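Local coordinates for clostripain-related protein (Bacteroides thetaiotaomicron, PDB 6N9J), which probably cleaves peptide bonds as a secreted cysteine protease of the C11 (clostripain) family of clan CD, held here with an irreversible peptide inhibitor, at residues 318-321 and 322-326; 93-96 and 97-101; 212-215 and 216-220. One frame throughout, in Å; residues are numbered along the deposited sequence.

Contact 1. Residues 318-321 and 322-326; sequences KNTT and DNNYC
T321 and N323 are joined by the one firm side-chain hydrogen bond between 318-321 and 322-326. T321 OG1 gives its proton to N323 O at 2.7 Å. The hydroxyl meets the carbonyl almost head-on, with a C=O...OG1 angle of 162°. It can do so because T321 OG1 stands between its own backbone N and carbonyl carbon (chi1 47°), which turns it across the bend at D322.

A second donor shares the same oxygen. N324 ND2 lies 2.8 Å from N323 O and approaches from above the carbonyl plane, 46° out of it. The bond is bent and folds the N324 amide back over the peptide that precedes it. T320 reaches the other way, forward along the chain: its OG1 donates to T321 O at 2.8 Å, in the carbonyl plane and on a lone pair.

The N324 amide also lies close to both threonine hydroxyls. Its ND2 is 3.2 Å from T321 OG1, where the angle is too poor for a bond. The side chains of T321 and N324 cross at about a right angle. D322, at the bend itself, points away from 318-321 and is exposed; its CB stays against T321 C.

Backbone bonds place the bend in the sheet. Before the break, N319 and T321 pair with I240 and V238, at strand 239-244. After it, D322 and N324 pair with M338 and V336, in the beta hairpin of strands 315-327 and 333-337. Y325 packs on the bound peptide.

Chemically, the bend is a cluster of short side chains bonded to main-chain carbonyls. T321 OG1 also accepts from V238 N, so this buried hydroxyl is used both ways. Two donors hold N323 O, which probably fixes the peptide between N323 and N324 where the strand resumes.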
ATOM      1  N   LYS A 318     -11.858  -6.884   4.171  1.00 14.48           N
ATOM      2  CA  LYS A 318     -10.637  -7.706   4.103  1.00 17.25           C
ATOM      3  C   LYS A 318     -10.906  -9.047   3.432  1.00 18.02           C
ATOM      4  O   LYS A 318     -12.024  -9.570   3.472  1.00 19.44           O
ATOM      5  CB  LYS A 318     -10.036  -7.937   5.489  1.00 19.92           C
ATOM      6  CG  LYS A 318     -10.854  -8.888   6.349  1.00 25.43           C
ATOM      7  CD  LYS A 318     -10.284  -8.984   7.744  1.00 29.88           C
ATOM      8  CE  LYS A 318     -11.290  -9.619   8.679  1.00 33.11           C
ATOM      9  NZ  LYS A 318     -11.671 -10.960   8.181  1.00 34.02           N
ATOM     10  N   ASN A 319      -9.877  -9.594   2.795  1.00 14.22           N
ATOM     11  CA  ASN A 319      -9.983 -10.927   2.229  1.00 14.68           C
ATOM     12  C   ASN A 319      -8.606 -11.498   1.964  1.00 15.77           C
ATOM     13  O   ASN A 319      -7.671 -10.769   1.651  1.00 15.59           O
ATOM     14  CB  ASN A 319     -10.805 -10.917   0.941  1.00 15.52           C
ATOM     15  CG  ASN A 319     -11.822 -12.035   0.896  1.00 20.49           C
ATOM     16  OD1 ASN A 319     -11.658 -13.061   1.555  1.00 26.65           O
ATOM     17  ND2 ASN A 319     -12.883 -11.847   0.117  1.00 19.85           N
ATOM     18  N   THR A 320      -8.483 -12.811   2.102  1.00 17.43           N
ATOM     19  CA  THR A 320      -7.225 -13.489   1.839  1.00 15.97           C
ATOM     20  C   THR A 320      -7.499 -14.890   1.319  1.00 16.82           C
ATOM     21  O   THR A 320      -8.497 -15.507   1.655  1.00 15.50           O
ATOM     22  CB  THR A 320      -6.340 -13.574   3.100  1.00 19.37           C
ATOM     23  OG1 THR A 320      -5.076 -14.176   2.774  1.00 17.11           O
ATOM     24  CG2 THR A 320      -7.029 -14.399   4.197  1.00 19.83           C
ATOM     25  N   THR A 321      -6.614 -15.380   0.468  1.00 19.74           N
ATOM     26  CA  THR A 321      -6.593 -16.797   0.162  1.00 18.76           C
ATOM     27  C   THR A 321      -6.056 -17.524   1.406  1.00 19.68           C
ATOM     28  O   THR A 321      -5.442 -16.894   2.266  1.00 20.48           O
ATOM     29  CB  THR A 321      -5.736 -17.069  -1.079  1.00 18.04           C
ATOM     30  OG1 THR A 321      -4.489 -16.369  -0.955  1.00 14.88           O
ATOM     31  CG2 THR A 321      -6.454 -16.551  -2.313  1.00 14.39           C
ATOM     32  N   ASP A 322      -6.295 -18.825   1.526  1.00 20.55           N
ATOM     33  CA  ASP A 322      -5.924 -19.542   2.757  1.00 25.07           C
ATOM     34  C   ASP A 322      -4.416 -19.494   3.025  1.00 20.53           C
ATOM     35  O   ASP A 322      -3.981 -19.445   4.173  1.00 19.15           O
ATOM     36  CB  ASP A 322      -6.407 -20.993   2.698  1.00 31.51           C
ATOM     37  CG  ASP A 322      -7.929 -21.100   2.710  1.00 38.07           C
ATOM     38  OD1 ASP A 322      -8.579 -20.302   3.424  1.00 37.90           O
ATOM     39  OD2 ASP A 322      -8.473 -21.976   1.999  1.00 42.70           O
ATOM     40  N   ASN A 323      -3.633 -19.498   1.955  1.00 18.63           N
ATOM     41  CA  ASN A 323      -2.194 -19.316   2.045  1.00 19.18           C
ATOM     42  C   ASN A 323      -1.796 -18.110   1.214  1.00 20.76           C
ATOM     43  O   ASN A 323      -2.546 -17.693   0.320  1.00 18.85           O
ATOM     44  CB  ASN A 323      -1.440 -20.564   1.553  1.00 19.90           C
ATOM     45  CG  ASN A 323      -1.704 -21.796   2.398  1.00 25.16           C
ATOM     46  OD1 ASN A 323      -1.985 -21.702   3.592  1.00 27.74           O
ATOM     47  ND2 ASN A 323      -1.597 -22.968   1.779  1.00 28.12           N
ATOM     48  N   ASN A 324      -0.637 -17.536   1.533  1.00 20.13           N
ATOM     49  CA  ASN A 324       0.025 -16.542   0.689  1.00 18.94           C
ATOM     50  C   ASN A 324       1.465 -16.990   0.457  1.00 19.43           C
ATOM     51  O   ASN A 324       2.036 -17.693   1.293  1.00 20.60           O
ATOM     52  CB  ASN A 324       0.007 -15.154   1.337  1.00 22.20           C
ATOM     53  CG  ASN A 324      -1.226 -14.353   0.991  1.00 28.76           C
ATOM     54  OD1 ASN A 324      -1.139 -13.165   0.679  1.00 33.30           O
ATOM     55  ND2 ASN A 324      -2.385 -15.000   1.034  1.00 29.12           N
ATOM     56  N   TYR A 325       2.056 -16.587  -0.664  1.00 17.44           N
ATOM     57  CA  TYR A 325       3.466 -16.860  -0.910  1.00 18.64           C
ATOM     58  C   TYR A 325       4.333 -15.849  -0.162  1.00 17.81           C
ATOM     59  O   TYR A 325       4.073 -14.651  -0.210  1.00 14.51           O
ATOM     60  CB  TYR A 325       3.765 -16.826  -2.405  1.00 20.08           C
ATOM     61  CG  TYR A 325       5.183 -17.242  -2.794  1.00 20.76           C
ATOM     62  CD1 TYR A 325       5.498 -18.572  -3.015  1.00 23.39           C
ATOM     63  CD2 TYR A 325       6.189 -16.289  -2.967  1.00 18.70           C
ATOM     64  CE1 TYR A 325       6.782 -18.949  -3.385  1.00 27.16           C
ATOM     65  CE2 TYR A 325       7.465 -16.649  -3.342  1.00 20.63           C
ATOM     66  CZ  TYR A 325       7.759 -17.979  -3.552  1.00 26.64           C
ATOM     67  OH  TYR A 325       9.033 -18.349  -3.923  1.00 27.83           O
ATOM     68  N   CYS A 326       5.350 -16.340   0.546  1.00 17.74           N
ATOM     69  CA  CYS A 326       6.246 -15.466   1.304  1.00 17.37           C
ATOM     70  C   CYS A 326       7.659 -15.872   1.008  1.00 19.59           C
ATOM     71  O   CYS A 326       7.905 -17.010   0.602  1.00 21.66           O
ATOM     72  CB  CYS A 326       5.981 -15.546   2.820  1.00 18.44           C
ATOM     73  SG  CYS A 326       4.412 -14.791   3.370  1.00 30.79           S
TER

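Contact 2. Residues 93-96 and 97-101; sequences FTTA and FSHYP
H99 and T95 meet one turn apart through both backbone and side chain. H99 ND1 donates to T95 O at 3.1 Å, and H99 N donates to the same oxygen. The two donors reach it from opposite faces of the carbonyl plane. The ring is brought back along the helix because H99 CG lies beside its backbone N (chi1 -81°). T95 O sits near the ring edge, 22° out of its plane. T95 and H99 run side by side, and T95 CG2 is 3.8 Å from H99 ND1. This methyl is turned to the ring while T95 OG1 bonds back to N91 O.

S98 makes a similar bond on the adjoining side of the helix. With OG opposite its carbonyl carbon (chi1 -74°), the hydroxyl folds back and donates to T94 O at 2.7 Å. The backbone bond from S98 N to T94 O is weak.

F93 and F97 form the apolar side. Their side chains lie side by side, pointing the same way, and F93 CD1 is 4.1 Å from F97 CE2. F97 CD2 also comes within 3.1 Å of F93 O, so the ring lies close to the carbonyl that accepts from F97 N.

Y100 is the first residue to leave helical backbone angles, and its N reaches A96 O only weakly. Its ring edge passes the same oxygen, with CD2 4.0 Å away.

This is the C-terminal end of helix 86-99, which lies on the central sheet. F93 and F97 rest on L14 of strand 9-18, and F97 meets Y105 with the ring planes nearly perpendicular. A96 and Y100 touch L49 of strand 46-53, while T95 reaches L60 and Y100 reaches R62 of strand 59-65.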
ATOM      1  N   PHE A  93       3.815  15.630  -8.098  1.00 20.04           N
ATOM      2  CA  PHE A  93       2.479  15.904  -7.559  1.00 18.33           C
ATOM      3  C   PHE A  93       1.932  17.247  -8.016  1.00 19.49           C
ATOM      4  O   PHE A  93       0.815  17.340  -8.494  1.00 21.72           O
ATOM      5  CB  PHE A  93       2.490  15.907  -6.027  1.00 19.20           C
ATOM      6  CG  PHE A  93       2.577  14.539  -5.398  1.00 20.97           C
ATOM      7  CD1 PHE A  93       2.364  13.395  -6.141  1.00 20.87           C
ATOM      8  CD2 PHE A  93       2.853  14.409  -4.041  1.00 21.69           C
ATOM      9  CE1 PHE A  93       2.440  12.143  -5.553  1.00 21.58           C
ATOM     10  CE2 PHE A  93       2.938  13.155  -3.446  1.00 21.66           C
ATOM     11  CZ  PHE A  93       2.722  12.022  -4.209  1.00 20.85           C
ATOM     12  N   THR A  94       2.725  18.291  -7.808  1.00 21.89           N
ATOM     13  CA  THR A  94       2.320  19.654  -8.092  1.00 25.92           C
ATOM     14  C   THR A  94       1.916  19.798  -9.553  1.00 28.46           C
ATOM     15  O   THR A  94       0.886  20.386  -9.862  1.00 30.23           O
ATOM     16  CB  THR A  94       3.449  20.639  -7.756  1.00 29.96           C
ATOM     17  OG1 THR A  94       3.688  20.609  -6.343  1.00 32.24           O
ATOM     18  CG2 THR A  94       3.075  22.051  -8.165  1.00 30.51           C
ATOM     19  N   THR A  95       2.719  19.227 -10.439  1.00 27.52           N
ATOM     20  CA  THR A  95       2.446  19.250 -11.871  1.00 24.80           C
ATOM     21  C   THR A  95       1.189  18.467 -12.227  1.00 23.80           C
ATOM     22  O   THR A  95       0.339  18.943 -12.980  1.00 25.40           O
ATOM     23  CB  THR A  95       3.633  18.665 -12.670  1.00 24.92           C
ATOM     24  OG1 THR A  95       4.822  19.403 -12.378  1.00 27.15           O
ATOM     25  CG2 THR A  95       3.362  18.727 -14.155  1.00 26.13           C
ATOM     26  N   ALA A  96       1.089  17.254 -11.690  1.00 21.92           N
ATOM     27  CA  ALA A  96      -0.003  16.354 -12.023  1.00 21.87           C
ATOM     28  C   ALA A  96      -1.376  16.941 -11.689  1.00 22.66           C
ATOM     29  O   ALA A  96      -2.294  16.901 -12.508  1.00 21.07           O
ATOM     30  CB  ALA A  96       0.180  15.028 -11.301  1.00 20.69           C
ATOM     31  N   PHE A  97      -1.515  17.465 -10.475  1.00 21.28           N
ATOM     32  CA  PHE A  97      -2.820  17.879  -9.998  1.00 23.45           C
ATOM     33  C   PHE A  97      -3.114  19.320 -10.364  1.00 25.57           C
ATOM     34  O   PHE A  97      -4.239  19.776 -10.194  1.00 28.14           O
ATOM     35  CB  PHE A  97      -2.925  17.671  -8.487  1.00 23.12           C
ATOM     36  CG  PHE A  97      -2.714  16.252  -8.077  1.00 20.71           C
ATOM     37  CD1 PHE A  97      -3.565  15.263  -8.525  1.00 20.27           C
ATOM     38  CD2 PHE A  97      -1.642  15.898  -7.278  1.00 22.10           C
ATOM     39  CE1 PHE A  97      -3.361  13.941  -8.170  1.00 20.09           C
ATOM     40  CE2 PHE A  97      -1.437  14.579  -6.915  1.00 21.22           C
ATOM     41  CZ  PHE A  97      -2.302  13.599  -7.369  1.00 20.82           C
ATOM     42  N   SER A  98      -2.104  20.024 -10.872  1.00 22.58           N
ATOM     43  CA  SER A  98      -2.304  21.359 -11.419  1.00 26.20           C
ATOM     44  C   SER A  98      -2.828  21.298 -12.845  1.00 26.26           C
ATOM     45  O   SER A  98      -3.711  22.065 -13.218  1.00 27.36           O
ATOM     46  CB  SER A  98      -1.011  22.168 -11.394  1.00 29.38           C
ATOM     47  OG  SER A  98      -0.721  22.565 -10.070  1.00 34.66           O
ATOM     48  N   HIS A  99      -2.278  20.392 -13.646  1.00 22.66           N
ATOM     49  CA  HIS A  99      -2.736  20.251 -15.022  1.00 25.70           C
ATOM     50  C   HIS A  99      -4.117  19.613 -15.062  1.00 26.64           C
ATOM     51  O   HIS A  99      -4.877  19.826 -15.994  1.00 28.41           O
ATOM     52  CB  HIS A  99      -1.752  19.415 -15.851  1.00 26.32           C
ATOM     53  CG  HIS A  99      -0.575  20.188 -16.355  1.00 28.93           C
ATOM     54  ND1 HIS A  99       0.404  20.684 -15.521  1.00 29.30           N
ATOM     55  CD2 HIS A  99      -0.227  20.563 -17.610  1.00 32.60           C
ATOM     56  CE1 HIS A  99       1.306  21.329 -16.240  1.00 32.58           C
ATOM     57  NE2 HIS A  99       0.947  21.269 -17.511  1.00 34.58           N
ATOM     58  N   TYR A 100      -4.439  18.814 -14.052  1.00 28.93           N
ATOM     59  CA  TYR A 100      -5.707  18.096 -14.067  1.00 28.08           C
ATOM     60  C   TYR A 100      -6.420  18.141 -12.719  1.00 26.79           C
ATOM     61  O   TYR A 100      -6.495  17.139 -12.007  1.00 22.96           O
ATOM     62  CB  TYR A 100      -5.475  16.653 -14.538  1.00 27.09           C
ATOM     63  CG  TYR A 100      -4.991  16.638 -15.970  1.00 27.23           C
ATOM     64  CD1 TYR A 100      -5.889  16.715 -17.024  1.00 27.30           C
ATOM     65  CD2 TYR A 100      -3.636  16.611 -16.265  1.00 27.25           C
ATOM     66  CE1 TYR A 100      -5.450  16.740 -18.330  1.00 31.27           C
ATOM     67  CE2 TYR A 100      -3.188  16.642 -17.565  1.00 28.97           C
ATOM     68  CZ  TYR A 100      -4.093  16.696 -18.592  1.00 32.92           C
ATOM     69  OH  TYR A 100      -3.639  16.719 -19.890  1.00 39.70           O
ATOM     70  N   PRO A 101      -6.957  19.322 -12.371  1.00 27.36           N
ATOM     71  CA  PRO A 101      -7.794  19.435 -11.175  1.00 25.46           C
ATOM     72  C   PRO A 101      -9.058  18.596 -11.341  1.00 23.06           C
ATOM     73  O   PRO A 101      -9.481  18.334 -12.475  1.00 23.38           O
ATOM     74  CB  PRO A 101      -8.139  20.934 -11.107  1.00 27.52           C
ATOM     75  CG  PRO A 101      -7.291  21.603 -12.144  1.00 30.04           C
ATOM     76  CD  PRO A 101      -6.953  20.564 -13.161  1.00 28.73           C
TER

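Contact 3. Residues 212-215 and 216-220; sequences ENYY and SVYAK
The backbone from 212 to 219 is helical, with S216 N bonded to E212 O and a straight bond from A219 N to Y215 O at 2.9 Å, while V217 N makes a weak one only three residues back, to Y214 O. Y215 and A219 form a CH-pi contact along this helix. A219 CB lies over one face of the Y215 ring, 4.0 Å from its centroid and 29° off the ring normal. It is nearest the CE2 corner, with Y215 CE2 at 3.5 Å. The ring reaches forward over the next turn because Y215 CG is trans to the backbone N (chi1 180°).

Y214 and Y218 form a different aromatic pair. Their rings meet rim to rim, with centroids 5.7 Å apart and neither over the face of the other. The closest atoms are Y214 CE2 and Y218 CE2, at 3.5 Å. The planes are inclined by only 23°. Y218 CD2 also approaches Y214 O, which lies in the plane of the Y218 ring at its edge.

Helix 206-221 flanks the central sheet of the alpha/beta fold of this clan CD peptidase. Y215 and Y218 both touch V238. Y215 also packs on W317, N319 and T321 of strand 315-327. Y214 turns to V196 of helix 193-200 and sends its OH to D159 OD1, at the end of strand 155-159.

S216 CB touches E212 O at 3.2 Å, and S216 OG takes a weak bond from K220 NZ at 3.5 Å, one turn along. E212 OE2 is hydrogen-bonded to W317 NE1, and N213 ND2 bonds back to S209 O. V217 packs on V195 of helix 193-200, with its CG2 branch 4.0 Å from N213 O.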
ATOM      1  N   GLU A 212     -11.851  -5.410  -4.046  1.00 15.80           N
ATOM      2  CA  GLU A 212     -12.565  -6.559  -4.581  1.00 15.89           C
ATOM      3  C   GLU A 212     -11.986  -6.991  -5.911  1.00 15.76           C
ATOM      4  O   GLU A 212     -11.831  -8.179  -6.161  1.00 19.80           O
ATOM      5  CB  GLU A 212     -14.063  -6.243  -4.739  1.00 19.01           C
ATOM      6  CG  GLU A 212     -14.867  -6.257  -3.426  1.00 14.39           C
ATOM      7  CD  GLU A 212     -15.311  -7.655  -2.991  1.00 19.30           C
ATOM      8  OE1 GLU A 212     -15.158  -8.620  -3.768  1.00 18.63           O
ATOM      9  OE2 GLU A 212     -15.837  -7.786  -1.858  1.00 22.94           O
ATOM     10  N   ASN A 213     -11.671  -6.022  -6.770  1.00 15.13           N
ATOM     11  CA  ASN A 213     -11.171  -6.335  -8.101  1.00 14.72           C
ATOM     12  C   ASN A 213      -9.722  -6.809  -8.033  1.00 12.73           C
ATOM     13  O   ASN A 213      -9.330  -7.739  -8.736  1.00 13.21           O
ATOM     14  CB  ASN A 213     -11.310  -5.124  -9.041  1.00 16.11           C
ATOM     15  CG  ASN A 213     -12.726  -4.957  -9.570  1.00 20.75           C
ATOM     16  OD1 ASN A 213     -13.092  -5.540 -10.586  1.00 23.01           O
ATOM     17  ND2 ASN A 213     -13.530  -4.172  -8.873  1.00 22.91           N
ATOM     18  N   TYR A 214      -8.932  -6.175  -7.180  1.00 13.35           N
ATOM     19  CA  TYR A 214      -7.572  -6.641  -6.962  1.00 16.85           C
ATOM     20  C   TYR A 214      -7.620  -8.106  -6.490  1.00 20.53           C
ATOM     21  O   TYR A 214      -7.080  -8.990  -7.152  1.00 23.74           O
ATOM     22  CB  TYR A 214      -6.862  -5.764  -5.935  1.00 17.32           C
ATOM     23  CG  TYR A 214      -5.367  -5.947  -5.880  1.00 18.67           C
ATOM     24  CD1 TYR A 214      -4.529  -4.843  -5.974  1.00 19.23           C
ATOM     25  CD2 TYR A 214      -4.787  -7.218  -5.777  1.00 20.51           C
ATOM     26  CE1 TYR A 214      -3.162  -4.980  -5.929  1.00 24.37           C
ATOM     27  CE2 TYR A 214      -3.405  -7.377  -5.745  1.00 18.56           C
ATOM     28  CZ  TYR A 214      -2.607  -6.241  -5.817  1.00 22.80           C
ATOM     29  OH  TYR A 214      -1.244  -6.317  -5.798  1.00 27.53           O
ATOM     30  N   TYR A 215      -8.263  -8.354  -5.351  1.00 20.57           N
ATOM     31  CA  TYR A 215      -8.326  -9.697  -4.790  1.00 17.55           C
ATOM     32  C   TYR A 215      -8.848 -10.767  -5.752  1.00 18.44           C
ATOM     33  O   TYR A 215      -8.310 -11.869  -5.815  1.00 16.72           O
ATOM     34  CB  TYR A 215      -9.199  -9.688  -3.534  1.00 18.75           C
ATOM     35  CG  TYR A 215      -9.310 -11.054  -2.899  1.00 20.20           C
ATOM     36  CD1 TYR A 215      -8.261 -11.571  -2.148  1.00 22.47           C
ATOM     37  CD2 TYR A 215     -10.450 -11.835  -3.062  1.00 22.95           C
ATOM     38  CE1 TYR A 215      -8.336 -12.816  -1.572  1.00 20.68           C
ATOM     39  CE2 TYR A 215     -10.542 -13.089  -2.475  1.00 24.93           C
ATOM     40  CZ  TYR A 215      -9.471 -13.571  -1.736  1.00 23.03           C
ATOM     41  OH  TYR A 215      -9.526 -14.819  -1.165  1.00 21.46           O
ATOM     42  N   SER A 216      -9.905 -10.446  -6.493  1.00 21.39           N
ATOM     43  CA  SER A 216     -10.614 -11.459  -7.257  1.00 24.19           C
ATOM     44  C   SER A 216      -9.771 -12.133  -8.344  1.00 24.67           C
ATOM     45  O   SER A 216      -9.960 -13.314  -8.635  1.00 27.41           O
ATOM     46  CB  SER A 216     -11.866 -10.853  -7.883  1.00 29.27           C
ATOM     47  OG  SER A 216     -12.653 -11.862  -8.487  1.00 34.38           O
ATOM     48  N   VAL A 217      -8.850 -11.404  -8.956  1.00 21.13           N
ATOM     49  CA  VAL A 217      -8.048 -12.025 -10.000  1.00 21.07           C
ATOM     50  C   VAL A 217      -7.076 -13.041  -9.381  1.00 20.48           C
ATOM     51  O   VAL A 217      -6.907 -14.148  -9.897  1.00 23.55           O
ATOM     52  CB  VAL A 217      -7.290 -10.971 -10.830  1.00 18.94           C
ATOM     53  CG1 VAL A 217      -6.196 -11.618 -11.664  1.00 16.85           C
ATOM     54  CG2 VAL A 217      -8.272 -10.220 -11.732  1.00 19.22           C
ATOM     55  N   TYR A 218      -6.468 -12.679  -8.259  1.00 17.80           N
ATOM     56  CA  TYR A 218      -5.528 -13.577  -7.593  1.00 19.74           C
ATOM     57  C   TYR A 218      -6.243 -14.769  -6.978  1.00 22.22           C
ATOM     58  O   TYR A 218      -5.739 -15.898  -7.038  1.00 23.53           O
ATOM     59  CB  TYR A 218      -4.722 -12.821  -6.531  1.00 19.86           C
ATOM     60  CG  TYR A 218      -3.619 -12.003  -7.150  1.00 22.42           C
ATOM     61  CD1 TYR A 218      -2.384 -12.575  -7.432  1.00 22.83           C
ATOM     62  CD2 TYR A 218      -3.824 -10.668  -7.490  1.00 24.33           C
ATOM     63  CE1 TYR A 218      -1.378 -11.836  -8.023  1.00 25.58           C
ATOM     64  CE2 TYR A 218      -2.824  -9.919  -8.080  1.00 24.52           C
ATOM     65  CZ  TYR A 218      -1.601 -10.505  -8.342  1.00 26.15           C
ATOM     66  OH  TYR A 218      -0.603  -9.758  -8.935  1.00 25.15           O
ATOM     67  N   ALA A 219      -7.416 -14.516  -6.398  1.00 21.60           N
ATOM     68  CA  ALA A 219      -8.257 -15.577  -5.842  1.00 21.77           C
ATOM     69  C   ALA A 219      -8.627 -16.630  -6.886  1.00 22.93           C
ATOM     70  O   ALA A 219      -8.810 -17.799  -6.558  1.00 20.70           O
ATOM     71  CB  ALA A 219      -9.513 -14.986  -5.236  1.00 21.60           C
ATOM     72  N   LYS A 220      -8.723 -16.228  -8.151  1.00 25.29           N
ATOM     73  CA  LYS A 220      -9.170 -17.167  -9.170  1.00 28.17           C
ATOM     74  C   LYS A 220      -8.057 -18.036  -9.768  1.00 28.11           C
ATOM     75  O   LYS A 220      -8.335 -19.114 -10.299  1.00 31.65           O
ATOM     76  CB  LYS A 220      -9.915 -16.417 -10.275  1.00 34.00           C
ATOM     77  CG  LYS A 220     -11.389 -16.250  -9.946  1.00 38.98           C
ATOM     78  CD  LYS A 220     -12.075 -15.208 -10.804  1.00 44.85           C
ATOM     79  CE  LYS A 220     -13.577 -15.190 -10.519  1.00 47.57           C
ATOM     80  NZ  LYS A 220     -14.189 -13.875 -10.845  1.00 48.62           N
TER

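From the N terminus the contacts come in the order 2, 3, 1. None nests in or crosses another. Each lies within one continuous stretch: contact 2 closes the last turn of helix 86-99, contact 3 spans turns of helix 206-221, and contact 1 bridges the break in strand 315-327. Contact 2 sits beside strands 9-18, 46-53 and 59-65. It is about 36 Å from contact 1, centre to centre, on the opposite side of the chain's centre. Contacts 1 and 3 touch. Y215 OH lies 3.1 Å from T320 O, a probable hydrogen bond, and T321 CG2 packs on A219 CA. Helix 206-221 is thus tied to strand 315-327.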